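Long-range contacts in methionine gamma-lyase (Trichomonas vaginalis, PDB 1E5E), which belongs to the Cys/Met metabolism family of pyridoxal-phosphate-dependent enzymes and is assembled from four copies of its chain: residues E108-C113 with V129-T134; L95-A100 with T148-F153; S65-K70 with W251-G256; A79-S84 with G220-K225; M272-Y277 with E383-F388. One frame throughout, in Å; residues are numbered along the deposited sequence.

Interaction 1 of 5, residues E108-C113 with V129-T134; sequences ECLYGC and VDFINT. With PPJ (N-(hydroxy{3-hydroxy-2-methyl-5-[(phosphonooxy)methyl]pyridin-4-yl}methyl)norvaline), chain C.
E108 presses its backbone and the root of its side chain against F131 and I132, and here the contact is tight. E108 N donates a 2.8 Å hydrogen bond to I132 O. E108 CG lies between its own backbone N and carbonyl carbon (chi1 62°), which sets it 3.6 Å from the same I132 O, while E108 CB meets F131 CB at 3.9 Å. Farther along, L110 CD1 reaches the edge of the F131 ring, 4.3 Å from CE1; one face of that ring is covered by V129 CG1, and H115 stacks with it. The two segments belong to a beta-alpha-beta unit: strand 103-107 ends just before E108, helix 112-124 follows, and strand 128-132 returns at the border of the sheet. The outer side is looser and partly exposed. E108 OE2 lies 3.8 Å from N133 CB, carboxylate and amide planes 67° apart, and N133 OD1 is hydrogen-bonded to K162 NZ. At the other end of 108-113, Y111, the N-cap of helix 112-124, lies in the ligand pocket: its OH is covalently joined to CG of PPJ in the model and is hydrogen-bonded to R58 of the second subunit, while PPJ N lies over one ring face, toward the rim.

Interaction 2 of 5, residues L95-A100 with T148-F153; sequences LTILKA and TKIVYF
L98 O accepts a hydrogen bond from K124 NZ of the second subunit, a lysine nitrogen that L95 O also holds, while the L98 side chain turns to K149 and I150 of its own chain. The contact places the end of helix 86-97 on strand 148-154, an inner strand of the seven-stranded sheet in the large alpha/beta domain common to this family of PLP-dependent enzymes. The core is aliphatic. I150 CD1 is the meeting point: L98 CG touches it at 3.6 Å, and I97 CG2 approaches from the last helical turn at 3.9 Å. L98 is the first residue to leave the helix; its CG stands beside the backbone N, anti to the carbonyl carbon (chi1 -49°). L98 CD1 and CD2 are each 3.7 Å from I150 CD1. Toward the strand's start, the side chains of L98 and K149 pass one another pointing opposite ways. The K149 chain then bends at chi2 (-62°) and runs off to the partly exposed side. There K149 NZ stops 5.0 Å from K99 NZ; the likely repulsion would be eased by D102, which forms a salt bridge with K99. On the K149 stem itself, CB rests 3.5 Å from L98 CD2.

Interaction 3 of 5, residues S65-K70 with W251-G256; sequences SNLEGK and WLITRG
L67 fits its side chain against I253 and T254, two neighbours on the facing helix. The apolar part is a meeting of branches: L67 CD1 lies 3.8 Å from I253 CG2, and CD2 sits on the same isoleucine, at 4.0 Å from its CB. A mixed contact adjoins it, for T254 OG1 lies 3.5 Å from both CB and CD1 of L67, the two side chains running in opposite directions; that hydroxyl has a weak hydrogen bond with A250 O, one turn back. N66 ND2 and K70 CD each lie 4.0 Å from T254 CG2, both side chains crossing that of T254 at about a right angle. The polar bond runs within one helix: K70 bends at chi4 (57°), and its NZ donates a 2.6 Å hydrogen bond to N66 OD1, on a lone pair in the carbonyl plane; A15 O is a second partner of NZ. R255 pairs with D216 of the third subunit. The axes of the short segments approach to 9.3 Å at 37°, and helices 62-75 and 247-257 thus form a buried pair in the large alpha/beta domain of this PLP-dependent family.

Interaction 4 of 5, residues A79-S84 with G220-K225; sequences ACVATS and GLICGK
T83 has its OG1 between backbone N and carbonyl carbon (chi1 66°), lying 3.2 Å from G220 CA, where the glycine presents no side chain; the same hydroxyl is hydrogen-bonded to S85 O. C80 SG stands anti to its backbone N (chi1 169°), which puts it 3.8 Å from L221 CD2. The two strands, 79-83 at the border of the seven-stranded sheet and 220-224 next to it, run antiparallel, with A79-G224, V81-I222 and T83-G220 as hydrogen-bonded pairs and C80-C223 and A82-L221 as non-hydrogen-bonded ones. Six backbone bonds tie them together. V81 and I222 exchange two, each 2.9 Å from N to O; at the G220 end T83 N comes to G220 O at 2.8 Å, and G220 N bonds back to T83 O at 3.0 Å. One face, with C80, A82, L221 and C223, packs on helix 62-75, and there L221 CD2 also lies 3.9 Å from A82 CB. On the other face, against helices 86-97 and 226-241, T83 CG2 lies 4.1 Å from I222 CD1, the side chains crossing at about a right angle. The backbone N-H and C=O groups of these hydrogen-bonded pairs are satisfied by one another, most of them in a buried setting, and the two thiols, with C80 SG 4.1 Å from C223 SG, are apolar neighbours and not a disulfide.

Interaction 5 of 5, residues M272-Y277 with E383-F388; sequences MKVAEY and ELIADF
In the helical layer that covers the five-stranded sheet of the C-terminal domain, Y277 and V274 of helix 260-279 meet I385, L384 and F388 of helix 381-396. The short segments run in nearly the same direction, 26° apart, with axes 9.8 Å from each other at closest approach. A CH-pi contact joins them: I385 CG2 stands over the middle of the Y277 ring, 3.6 Å from its centroid and 11° off the normal. In Y277, chi1 174° sets CG anti to the backbone N, and the ring CE2 lies 4.1 Å from F388 CB. The other branch of I385 brings CD1 to 4.0 Å from K273 O. Toward the sheet the contact is aliphatic and aromatic: V274 CG1 meets F388 CE2 at 3.8 Å and V274 CG2 meets L384 CB at 4.1 Å, the valine side chain crossing each of the other two at about a right angle. Both V274 and F388 also touch L374 of strand 371-375, and V274 touches I312 of strand 311-316, so this inner edge of the helix pair closes over the sheet. On the outer side Y277 and I385 are partly exposed, and the K273 amino group points out from the contact.

Interactions 1, 2 and 4 all reach the seven-stranded sheet, interaction 4 at one border and interaction 1 at the other, their centres about 22 Å apart. Interaction 2 lies between them and touches interaction 1, L110 CD2 lying 3.9 Å from Y152 CE1. Interaction 3 packs directly on interaction 4: E68 OE2 lies 2.8 Å from A82 N, a probable hydrogen bond, and L67 CD2 packs on L221 CD2. Through Y111, interaction 1 enters the PPJ pocket; G220 of interaction 4 lies about 6 Å from a bound PPJ, and the I253 side chain of interaction 3 about 9 Å from one. Interaction 5, in the other sheet's domain, is remote, its centre about 41 Å from that of interaction 2.

Interaction 1 of 5, residues E108-C113 with V129-T134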
# COMPACT_ATOMS: atom_id res chain seq x y z
N GLU A 108 13.03 12.64 -35.01
CA GLU A 108 13.00 11.22 -35.32
C GLU A 108 13.64 10.37 -34.26
O GLU A 108 13.44 9.15 -34.32
CB GLU A 108 13.77 10.98 -36.65
CG GLU A 108 15.24 11.35 -36.56
CD GLU A 108 16.03 11.13 -37.86
OE1 GLU A 108 15.90 10.13 -38.59
OE2 GLU A 108 16.94 11.95 -38.08
N CYS A 109 14.50 10.92 -33.38
CA CYS A 109 15.07 10.01 -32.38
C CYS A 109 14.27 10.13 -31.08
O CYS A 109 14.57 11.03 -30.27
CB CYS A 109 16.55 10.26 -32.09
SG CYS A 109 17.28 8.97 -31.05
N LEU A 110 13.33 9.24 -30.88
CA LEU A 110 12.48 9.22 -29.71
C LEU A 110 12.51 7.82 -29.09
O LEU A 110 12.89 6.78 -29.67
CB LEU A 110 11.01 9.41 -30.11
CG LEU A 110 10.57 10.57 -30.98
CD1 LEU A 110 9.09 10.52 -31.30
CD2 LEU A 110 10.94 11.89 -30.27
N TYR A 111 11.98 7.85 -27.87
CA TYR A 111 11.66 6.55 -27.24
C TYR A 111 10.87 5.71 -28.22
O TYR A 111 9.91 6.19 -28.81
CB TYR A 111 10.86 6.82 -25.97
CG TYR A 111 10.41 5.57 -25.30
CD1 TYR A 111 11.29 4.51 -25.07
CD2 TYR A 111 9.10 5.42 -24.88
CE1 TYR A 111 10.88 3.36 -24.45
CE2 TYR A 111 8.66 4.28 -24.23
CZ TYR A 111 9.55 3.26 -24.02
OH TYR A 111 9.09 2.13 -23.36
N GLY A 112 11.15 4.42 -28.31
CA GLY A 112 10.41 3.57 -29.23
C GLY A 112 8.90 3.68 -29.22
O GLY A 112 8.30 3.87 -30.30
N CYS A 113 8.24 3.59 -28.06
CA CYS A 113 6.79 3.63 -28.02
C CYS A 113 6.25 4.98 -28.42
O CYS A 113 5.18 5.01 -29.05
CB CYS A 113 6.23 3.13 -26.65
SG CYS A 113 7.15 1.75 -25.91
N VAL A 129 2.16 13.59 -39.68
CA VAL A 129 3.39 13.52 -38.89
C VAL A 129 4.65 13.47 -39.76
O VAL A 129 4.78 12.56 -40.58
CB VAL A 129 3.43 12.19 -38.07
CG1 VAL A 129 4.71 12.00 -37.27
CG2 VAL A 129 2.26 12.07 -37.09
N ASP A 130 5.65 14.31 -39.49
CA ASP A 130 6.96 14.19 -40.11
C ASP A 130 7.99 14.00 -38.99
O ASP A 130 7.98 14.73 -38.00
CB ASP A 130 7.36 15.47 -40.88
CG ASP A 130 6.47 15.63 -42.11
OD1 ASP A 130 6.53 14.68 -42.90
OD2 ASP A 130 5.68 16.58 -42.23
N PHE A 131 8.93 13.10 -39.21
CA PHE A 131 10.02 12.84 -38.30
C PHE A 131 11.26 13.50 -38.91
O PHE A 131 11.59 13.19 -40.06
CB PHE A 131 10.25 11.34 -38.17
CG PHE A 131 9.16 10.59 -37.45
CD1 PHE A 131 9.01 10.73 -36.07
CD2 PHE A 131 8.34 9.71 -38.13
CE1 PHE A 131 8.04 9.99 -35.39
CE2 PHE A 131 7.36 8.97 -37.47
CZ PHE A 131 7.22 9.13 -36.10
N ILE A 132 11.81 14.51 -38.25
CA ILE A 132 13.00 15.19 -38.76
C ILE A 132 14.12 15.20 -37.74
O ILE A 132 13.92 14.70 -36.64
CB ILE A 132 12.65 16.65 -39.09
CG1 ILE A 132 12.20 17.40 -37.83
CG2 ILE A 132 11.58 16.74 -40.17
CD1 ILE A 132 12.11 18.91 -38.00
N ASN A 133 15.29 15.74 -38.09
CA ASN A 133 16.38 15.89 -37.13
C ASN A 133 16.24 17.33 -36.63
O ASN A 133 16.71 18.29 -37.28
CB ASN A 133 17.78 15.62 -37.66
CG ASN A 133 18.85 15.57 -36.58
OD1 ASN A 133 18.60 16.05 -35.48
ND2 ASN A 133 20.02 14.97 -36.84
N THR A 134 15.60 17.51 -35.46
CA THR A 134 15.41 18.89 -35.00
C THR A 134 16.72 19.46 -34.50
O THR A 134 16.81 20.66 -34.31
CB THR A 134 14.37 19.02 -33.88
OG1 THR A 134 14.92 18.28 -32.75
CG2 THR A 134 13.02 18.46 -34.29
N1 PPJ C . 9.35 9.03 -22.41
C2 PPJ C . 10.62 8.58 -22.30
C6 PPJ C . 8.30 8.17 -22.31
C2A PPJ C . 11.76 9.24 -22.79
C3 PPJ C . 10.76 7.24 -21.90
O3 PPJ C . 11.99 6.79 -21.93
C4 PPJ C . 9.68 6.41 -21.59
C4A PPJ C . 9.95 5.06 -21.20
C5 PPJ C . 8.38 6.85 -21.86
N PPJ C . 11.06 4.39 -21.55
C5A PPJ C . 7.20 6.17 -21.43
OP4 PPJ C . 7.06 6.30 -20.16
P PPJ C . 6.28 5.09 -19.48
OP1 PPJ C . 6.14 5.51 -17.95
OP2 PPJ C . 7.11 3.78 -19.66
OP3 PPJ C . 4.84 4.89 -20.12
CA PPJ C . 11.38 3.14 -21.12
CB PPJ C . 10.40 2.05 -21.09
C PPJ C . 12.65 2.69 -21.60
CG PPJ C . 9.84 1.45 -22.33
CD PPJ C . 10.51 0.19 -22.59
O PPJ C . 13.29 3.45 -22.41
OXT PPJ C . 13.36 1.83 -20.92

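Interaction 2 of 5, residues L95-A100 with T148-F153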
# COMPACT_ATOMS: atom_id res chain seq x y z
N LEU A 95 -3.34 14.06 -27.73
CA LEU A 95 -4.70 13.78 -28.20
C LEU A 95 -5.68 14.88 -27.82
O LEU A 95 -6.75 15.01 -28.43
CB LEU A 95 -5.19 12.41 -27.79
CG LEU A 95 -4.37 11.23 -28.35
CD1 LEU A 95 -4.87 9.94 -27.71
CD2 LEU A 95 -4.48 11.15 -29.89
N THR A 96 -5.32 15.74 -26.86
CA THR A 96 -6.14 16.88 -26.51
C THR A 96 -5.92 18.00 -27.54
O THR A 96 -6.88 18.65 -27.97
CB THR A 96 -5.74 17.48 -25.15
OG1 THR A 96 -5.99 16.48 -24.14
CG2 THR A 96 -6.51 18.72 -24.76
N ILE A 97 -4.66 18.23 -27.87
CA ILE A 97 -4.31 19.30 -28.80
C ILE A 97 -4.82 19.01 -30.21
O ILE A 97 -5.49 19.85 -30.80
CB ILE A 97 -2.80 19.57 -28.80
CG1 ILE A 97 -2.34 20.05 -27.41
CG2 ILE A 97 -2.40 20.63 -29.82
CD1 ILE A 97 -0.85 19.85 -27.19
N LEU A 98 -4.34 17.92 -30.79
CA LEU A 98 -4.65 17.60 -32.17
C LEU A 98 -6.03 17.04 -32.48
O LEU A 98 -6.74 16.38 -31.73
CB LEU A 98 -3.63 16.56 -32.65
CG LEU A 98 -2.17 16.95 -32.35
CD1 LEU A 98 -1.29 15.72 -32.44
CD2 LEU A 98 -1.75 18.04 -33.31
N LYS A 99 -6.36 17.17 -33.76
CA LYS A 99 -7.59 16.66 -34.36
C LYS A 99 -7.27 16.24 -35.80
O LYS A 99 -6.23 16.65 -36.32
CB LYS A 99 -8.67 17.75 -34.35
CG LYS A 99 -8.29 18.97 -35.18
CD LYS A 99 -9.51 19.89 -35.33
CE LYS A 99 -9.14 21.34 -35.54
NZ LYS A 99 -8.08 21.61 -36.55
N ALA A 100 -8.02 15.32 -36.36
CA ALA A 100 -7.86 14.85 -37.72
C ALA A 100 -7.61 16.05 -38.64
O ALA A 100 -8.25 17.09 -38.53
CB ALA A 100 -9.03 14.00 -38.24
N THR A 148 0.38 22.98 -38.88
CA THR A 148 1.33 22.46 -37.88
C THR A 148 0.89 22.92 -36.50
O THR A 148 0.84 24.12 -36.25
CB THR A 148 2.79 22.91 -38.18
OG1 THR A 148 3.20 22.19 -39.35
CG2 THR A 148 3.72 22.56 -37.01
N LYS A 149 0.59 22.00 -35.60
CA LYS A 149 0.21 22.37 -34.23
C LYS A 149 1.26 22.13 -33.15
O LYS A 149 1.21 22.67 -32.03
CB LYS A 149 -0.99 21.46 -33.87
CG LYS A 149 -2.16 21.70 -34.81
CD LYS A 149 -2.65 23.16 -34.69
CE LYS A 149 -3.85 23.23 -35.66
NZ LYS A 149 -4.18 24.65 -35.93
N ILE A 150 2.07 21.11 -33.35
CA ILE A 150 3.06 20.65 -32.41
C ILE A 150 4.45 20.38 -32.99
O ILE A 150 4.61 19.82 -34.08
CB ILE A 150 2.60 19.33 -31.74
CG1 ILE A 150 1.32 19.54 -30.91
CG2 ILE A 150 3.68 18.75 -30.82
CD1 ILE A 150 0.65 18.24 -30.51
N VAL A 151 5.45 20.83 -32.24
CA VAL A 151 6.82 20.42 -32.53
C VAL A 151 7.26 19.66 -31.26
O VAL A 151 7.23 20.24 -30.17
CB VAL A 151 7.73 21.59 -32.85
CG1 VAL A 151 9.17 21.08 -32.94
CG2 VAL A 151 7.32 22.24 -34.17
N TYR A 152 7.73 18.43 -31.38
CA TYR A 152 8.00 17.56 -30.25
C TYR A 152 9.41 16.98 -30.32
O TYR A 152 9.81 16.58 -31.42
CB TYR A 152 6.98 16.38 -30.30
CG TYR A 152 7.04 15.40 -29.14
CD1 TYR A 152 7.96 14.35 -29.16
CD2 TYR A 152 6.20 15.51 -28.04
CE1 TYR A 152 8.04 13.44 -28.11
CE2 TYR A 152 6.24 14.61 -26.99
CZ TYR A 152 7.17 13.60 -27.01
OH TYR A 152 7.21 12.69 -25.98
N PHE A 153 10.13 16.92 -29.21
CA PHE A 153 11.46 16.34 -29.18
C PHE A 153 11.83 15.84 -27.78
O PHE A 153 11.17 16.18 -26.78
CB PHE A 153 12.52 17.39 -29.61
CG PHE A 153 12.51 18.63 -28.80
CD1 PHE A 153 13.21 18.72 -27.59
CD2 PHE A 153 11.91 19.78 -29.26
CE1 PHE A 153 13.15 19.84 -26.81
CE2 PHE A 153 11.90 20.93 -28.51
CZ PHE A 153 12.53 20.98 -27.29

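Interaction 3 of 5, residues S65-K70 with W251-G256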
# COMPACT_ATOMS: atom_id res chain seq x y z
N SER A 65 -2.90 15.93 -6.38
CA SER A 65 -2.62 17.33 -6.44
C SER A 65 -1.34 17.65 -5.67
O SER A 65 -0.63 18.53 -6.14
CB SER A 65 -3.71 18.24 -5.80
OG SER A 65 -4.89 17.94 -6.50
N ASN A 66 -1.12 17.02 -4.53
CA ASN A 66 0.13 17.30 -3.82
C ASN A 66 1.33 17.06 -4.73
O ASN A 66 2.20 17.91 -4.90
CB ASN A 66 0.20 16.47 -2.52
CG ASN A 66 1.48 16.76 -1.76
OD1 ASN A 66 2.13 17.80 -1.87
ND2 ASN A 66 1.87 15.79 -0.94
N LEU A 67 1.47 15.87 -5.31
CA LEU A 67 2.57 15.61 -6.24
C LEU A 67 2.60 16.62 -7.40
O LEU A 67 3.64 17.11 -7.79
CB LEU A 67 2.30 14.24 -6.92
CG LEU A 67 3.30 13.85 -8.02
CD1 LEU A 67 4.70 13.86 -7.37
CD2 LEU A 67 2.91 12.49 -8.61
N GLU A 68 1.45 16.91 -8.02
CA GLU A 68 1.35 17.84 -9.13
C GLU A 68 1.90 19.23 -8.84
O GLU A 68 2.71 19.78 -9.65
CB GLU A 68 -0.09 17.89 -9.65
CG GLU A 68 -0.52 16.57 -10.33
CD GLU A 68 -2.02 16.61 -10.64
OE1 GLU A 68 -2.75 17.44 -10.02
OE2 GLU A 68 -2.51 15.87 -11.54
N GLY A 69 1.59 19.80 -7.70
CA GLY A 69 2.04 21.15 -7.30
C GLY A 69 3.53 21.14 -7.03
O GLY A 69 4.28 22.06 -7.38
N LYS A 70 4.00 20.03 -6.47
CA LYS A 70 5.45 19.91 -6.23
C LYS A 70 6.20 19.90 -7.56
O LYS A 70 7.14 20.70 -7.76
CB LYS A 70 5.75 18.72 -5.36
CG LYS A 70 5.49 18.90 -3.87
CD LYS A 70 5.64 17.61 -3.09
CE LYS A 70 5.68 17.84 -1.57
NZ LYS A 70 4.45 18.56 -1.12
N TRP A 251 1.45 8.94 -4.13
CA TRP A 251 2.11 9.11 -2.84
C TRP A 251 3.52 8.53 -2.84
O TRP A 251 4.42 9.15 -2.25
CB TRP A 251 1.26 8.39 -1.76
CG TRP A 251 1.72 8.51 -0.34
CD1 TRP A 251 1.30 9.45 0.55
CD2 TRP A 251 2.58 7.62 0.40
NE1 TRP A 251 1.86 9.19 1.79
CE2 TRP A 251 2.62 8.06 1.72
CE3 TRP A 251 3.26 6.46 0.06
CZ2 TRP A 251 3.39 7.45 2.71
CZ3 TRP A 251 4.02 5.79 1.02
CH2 TRP A 251 4.07 6.31 2.33
N LEU A 252 3.75 7.38 -3.47
CA LEU A 252 5.07 6.78 -3.59
C LEU A 252 6.03 7.64 -4.41
O LEU A 252 7.24 7.74 -4.12
CB LEU A 252 4.99 5.36 -4.18
CG LEU A 252 4.50 4.19 -3.35
CD1 LEU A 252 4.46 2.89 -4.21
CD2 LEU A 252 5.42 3.90 -2.15
N ILE A 253 5.54 8.33 -5.41
CA ILE A 253 6.31 9.22 -6.29
C ILE A 253 6.73 10.42 -5.46
O ILE A 253 7.91 10.76 -5.44
CB ILE A 253 5.58 9.68 -7.55
CG1 ILE A 253 5.26 8.45 -8.46
CG2 ILE A 253 6.46 10.69 -8.34
CD1 ILE A 253 4.25 8.82 -9.56
N THR A 254 5.78 10.97 -4.69
CA THR A 254 6.12 12.06 -3.79
C THR A 254 7.23 11.65 -2.83
O THR A 254 8.17 12.42 -2.56
CB THR A 254 4.89 12.60 -3.03
OG1 THR A 254 4.02 13.16 -4.04
CG2 THR A 254 5.18 13.74 -2.04
N ARG A 255 7.14 10.44 -2.27
CA ARG A 255 8.18 9.92 -1.39
C ARG A 255 9.54 9.88 -2.11
O ARG A 255 10.56 10.30 -1.55
CB ARG A 255 7.81 8.54 -0.87
CG ARG A 255 8.75 7.94 0.17
CD ARG A 255 8.43 6.47 0.42
NE ARG A 255 8.62 5.99 1.77
CZ ARG A 255 9.53 5.07 2.09
NH1 ARG A 255 10.39 4.59 1.19
NH2 ARG A 255 9.63 4.59 3.33
N GLY A 256 9.52 9.28 -3.30
CA GLY A 256 10.69 9.14 -4.15
C GLY A 256 11.28 10.51 -4.54
O GLY A 256 12.50 10.70 -4.55

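Interaction 4 of 5, residues A79-S84 with G220-K225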
# COMPACT_ATOMS: atom_id res chain seq x y z
N ALA A 79 1.06 24.68 -13.91
CA ALA A 79 0.27 23.54 -13.49
C ALA A 79 0.99 22.26 -13.88
O ALA A 79 1.95 22.30 -14.67
CB ALA A 79 -1.13 23.61 -14.11
N CYS A 80 0.45 21.16 -13.41
CA CYS A 80 0.94 19.83 -13.72
C CYS A 80 -0.22 18.86 -13.56
O CYS A 80 -1.08 18.94 -12.68
CB CYS A 80 2.12 19.49 -12.77
SG CYS A 80 2.59 17.74 -12.85
N VAL A 81 -0.32 17.89 -14.44
CA VAL A 81 -1.30 16.82 -14.47
C VAL A 81 -0.52 15.49 -14.39
O VAL A 81 0.40 15.32 -15.18
CB VAL A 81 -2.09 16.87 -15.78
CG1 VAL A 81 -3.05 15.69 -15.93
CG2 VAL A 81 -2.87 18.19 -15.90
N ALA A 82 -0.82 14.65 -13.42
CA ALA A 82 -0.16 13.36 -13.31
C ALA A 82 -0.94 12.29 -14.02
O ALA A 82 -2.14 12.47 -14.17
CB ALA A 82 0.01 12.88 -11.83
N THR A 83 -0.31 11.25 -14.53
CA THR A 83 -1.00 10.21 -15.24
C THR A 83 -0.42 8.85 -14.79
O THR A 83 0.52 8.80 -13.99
CB THR A 83 -0.86 10.27 -16.77
OG1 THR A 83 0.52 10.01 -17.04
CG2 THR A 83 -1.27 11.61 -17.37
N SER A 84 -1.07 7.80 -15.30
CA SER A 84 -0.65 6.47 -14.91
C SER A 84 0.44 5.89 -15.80
O SER A 84 0.77 4.71 -15.63
CB SER A 84 -1.83 5.51 -14.68
OG SER A 84 -2.41 5.11 -15.90
N GLY A 220 3.22 9.05 -15.25
CA GLY A 220 3.62 10.14 -16.14
C GLY A 220 3.24 11.50 -15.54
O GLY A 220 2.42 11.61 -14.62
N LEU A 221 3.87 12.56 -16.05
CA LEU A 221 3.55 13.94 -15.71
C LEU A 221 3.54 14.86 -16.90
O LEU A 221 4.28 14.72 -17.87
CB LEU A 221 4.58 14.52 -14.70
CG LEU A 221 4.74 13.72 -13.39
CD1 LEU A 221 6.16 13.80 -12.85
CD2 LEU A 221 3.72 14.13 -12.33
N ILE A 222 2.65 15.86 -16.86
CA ILE A 222 2.46 16.84 -17.87
C ILE A 222 2.57 18.20 -17.21
O ILE A 222 1.94 18.30 -16.14
CB ILE A 222 1.08 16.76 -18.53
CG1 ILE A 222 0.80 15.38 -19.11
CG2 ILE A 222 0.98 17.86 -19.61
CD1 ILE A 222 -0.66 15.14 -19.43
N CYS A 223 3.46 19.09 -17.69
CA CYS A 223 3.64 20.35 -16.97
C CYS A 223 3.49 21.53 -17.95
O CYS A 223 4.08 21.43 -19.06
CB CYS A 223 5.06 20.46 -16.40
SG CYS A 223 5.55 19.04 -15.41
N GLY A 224 2.78 22.56 -17.57
CA GLY A 224 2.61 23.67 -18.53
C GLY A 224 1.60 24.67 -17.95
O GLY A 224 1.39 24.75 -16.75
N LYS A 225 1.02 25.46 -18.83
CA LYS A 225 0.07 26.50 -18.49
C LYS A 225 -1.21 25.88 -17.94
O LYS A 225 -1.70 24.91 -18.49
CB LYS A 225 -0.35 27.32 -19.72
CG LYS A 225 0.77 28.05 -20.44
CD LYS A 225 1.29 29.21 -19.58
CE LYS A 225 2.43 29.89 -20.36
NZ LYS A 225 3.04 30.91 -19.44

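Interaction 5 of 5, residues M272-Y277 with E383-F388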
# COMPACT_ATOMS: atom_id res chain seq x y z
N MET A 272 29.70 10.31 -14.72
CA MET A 272 30.92 10.89 -15.29
C MET A 272 32.06 9.88 -15.11
O MET A 272 32.80 9.66 -16.09
CB MET A 272 31.27 12.25 -14.69
CG MET A 272 32.51 12.91 -15.29
SD MET A 272 32.41 13.21 -17.07
CE MET A 272 31.47 14.70 -17.17
N LYS A 273 32.22 9.25 -13.94
CA LYS A 273 33.34 8.32 -13.77
C LYS A 273 33.20 7.10 -14.68
O LYS A 273 34.18 6.69 -15.31
CB LYS A 273 33.49 7.81 -12.33
CG LYS A 273 33.83 8.94 -11.37
CD LYS A 273 33.60 8.59 -9.92
CE LYS A 273 34.03 9.78 -9.02
NZ LYS A 273 33.66 9.41 -7.62
N VAL A 274 31.98 6.58 -14.76
CA VAL A 274 31.76 5.39 -15.57
C VAL A 274 31.94 5.70 -17.06
O VAL A 274 32.56 4.87 -17.76
CB VAL A 274 30.39 4.75 -15.31
CG1 VAL A 274 30.13 3.63 -16.29
CG2 VAL A 274 30.32 4.24 -13.86
N ALA A 275 31.47 6.86 -17.48
CA ALA A 275 31.59 7.17 -18.90
C ALA A 275 33.07 7.31 -19.27
O ALA A 275 33.44 6.80 -20.32
CB ALA A 275 30.82 8.44 -19.28
N GLU A 276 33.85 7.99 -18.47
CA GLU A 276 35.28 8.16 -18.69
C GLU A 276 35.99 6.81 -18.77
O GLU A 276 36.80 6.61 -19.67
CB GLU A 276 35.96 8.98 -17.58
CG GLU A 276 35.56 10.45 -17.63
CD GLU A 276 36.17 11.49 -16.75
OE1 GLU A 276 37.16 11.29 -16.01
OE2 GLU A 276 35.72 12.66 -16.75
N TYR A 277 35.61 5.85 -17.92
CA TYR A 277 36.22 4.53 -17.98
C TYR A 277 35.87 3.83 -19.28
O TYR A 277 36.72 3.20 -19.90
CB TYR A 277 35.76 3.67 -16.76
CG TYR A 277 36.30 2.26 -16.95
CD1 TYR A 277 37.63 2.00 -16.67
CD2 TYR A 277 35.50 1.24 -17.39
CE1 TYR A 277 38.16 0.73 -16.86
CE2 TYR A 277 35.99 -0.04 -17.57
CZ TYR A 277 37.32 -0.26 -17.31
OH TYR A 277 37.86 -1.49 -17.50
N GLU A 383 33.02 -0.15 -7.76
CA GLU A 383 32.38 -1.43 -8.05
C GLU A 383 31.70 -1.41 -9.42
O GLU A 383 31.78 -2.45 -10.11
CB GLU A 383 31.43 -1.87 -6.94
CG GLU A 383 32.23 -2.42 -5.75
CD GLU A 383 31.36 -2.48 -4.50
OE1 GLU A 383 30.48 -1.62 -4.28
OE2 GLU A 383 31.62 -3.36 -3.65
N LEU A 384 31.06 -0.34 -9.85
CA LEU A 384 30.46 -0.31 -11.17
C LEU A 384 31.55 -0.49 -12.25
O LEU A 384 31.40 -1.21 -13.22
CB LEU A 384 29.73 1.03 -11.40
CG LEU A 384 28.47 1.23 -10.54
CD1 LEU A 384 27.96 2.66 -10.64
CD2 LEU A 384 27.38 0.24 -10.98
N ILE A 385 32.62 0.27 -12.18
CA ILE A 385 33.70 0.20 -13.17
C ILE A 385 34.30 -1.20 -13.14
O ILE A 385 34.46 -1.74 -14.23
CB ILE A 385 34.80 1.23 -12.87
CG1 ILE A 385 34.28 2.64 -13.23
CG2 ILE A 385 36.09 0.86 -13.62
CD1 ILE A 385 35.10 3.78 -12.65
N ALA A 386 34.50 -1.78 -11.95
CA ALA A 386 34.99 -3.17 -11.92
C ALA A 386 34.03 -4.15 -12.58
O ALA A 386 34.50 -5.15 -13.13
CB ALA A 386 35.32 -3.64 -10.50
N ASP A 387 32.70 -3.91 -12.56
CA ASP A 387 31.81 -4.85 -13.24
C ASP A 387 32.02 -4.72 -14.74
O ASP A 387 31.96 -5.71 -15.50
CB ASP A 387 30.36 -4.56 -12.84
CG ASP A 387 29.38 -5.64 -13.20
OD1 ASP A 387 29.79 -6.82 -13.33
OD2 ASP A 387 28.17 -5.32 -13.39
N PHE A 388 32.18 -3.46 -15.22
CA PHE A 388 32.45 -3.35 -16.66
C PHE A 388 33.83 -3.91 -17.02
O PHE A 388 33.96 -4.58 -18.06
CB PHE A 388 32.33 -1.93 -17.14
CG PHE A 388 30.93 -1.45 -17.38
CD1 PHE A 388 30.18 -1.97 -18.42
CD2 PHE A 388 30.39 -0.47 -16.58
CE1 PHE A 388 28.90 -1.51 -18.67
CE2 PHE A 388 29.11 -0.02 -16.85
CZ PHE A 388 28.35 -0.54 -17.88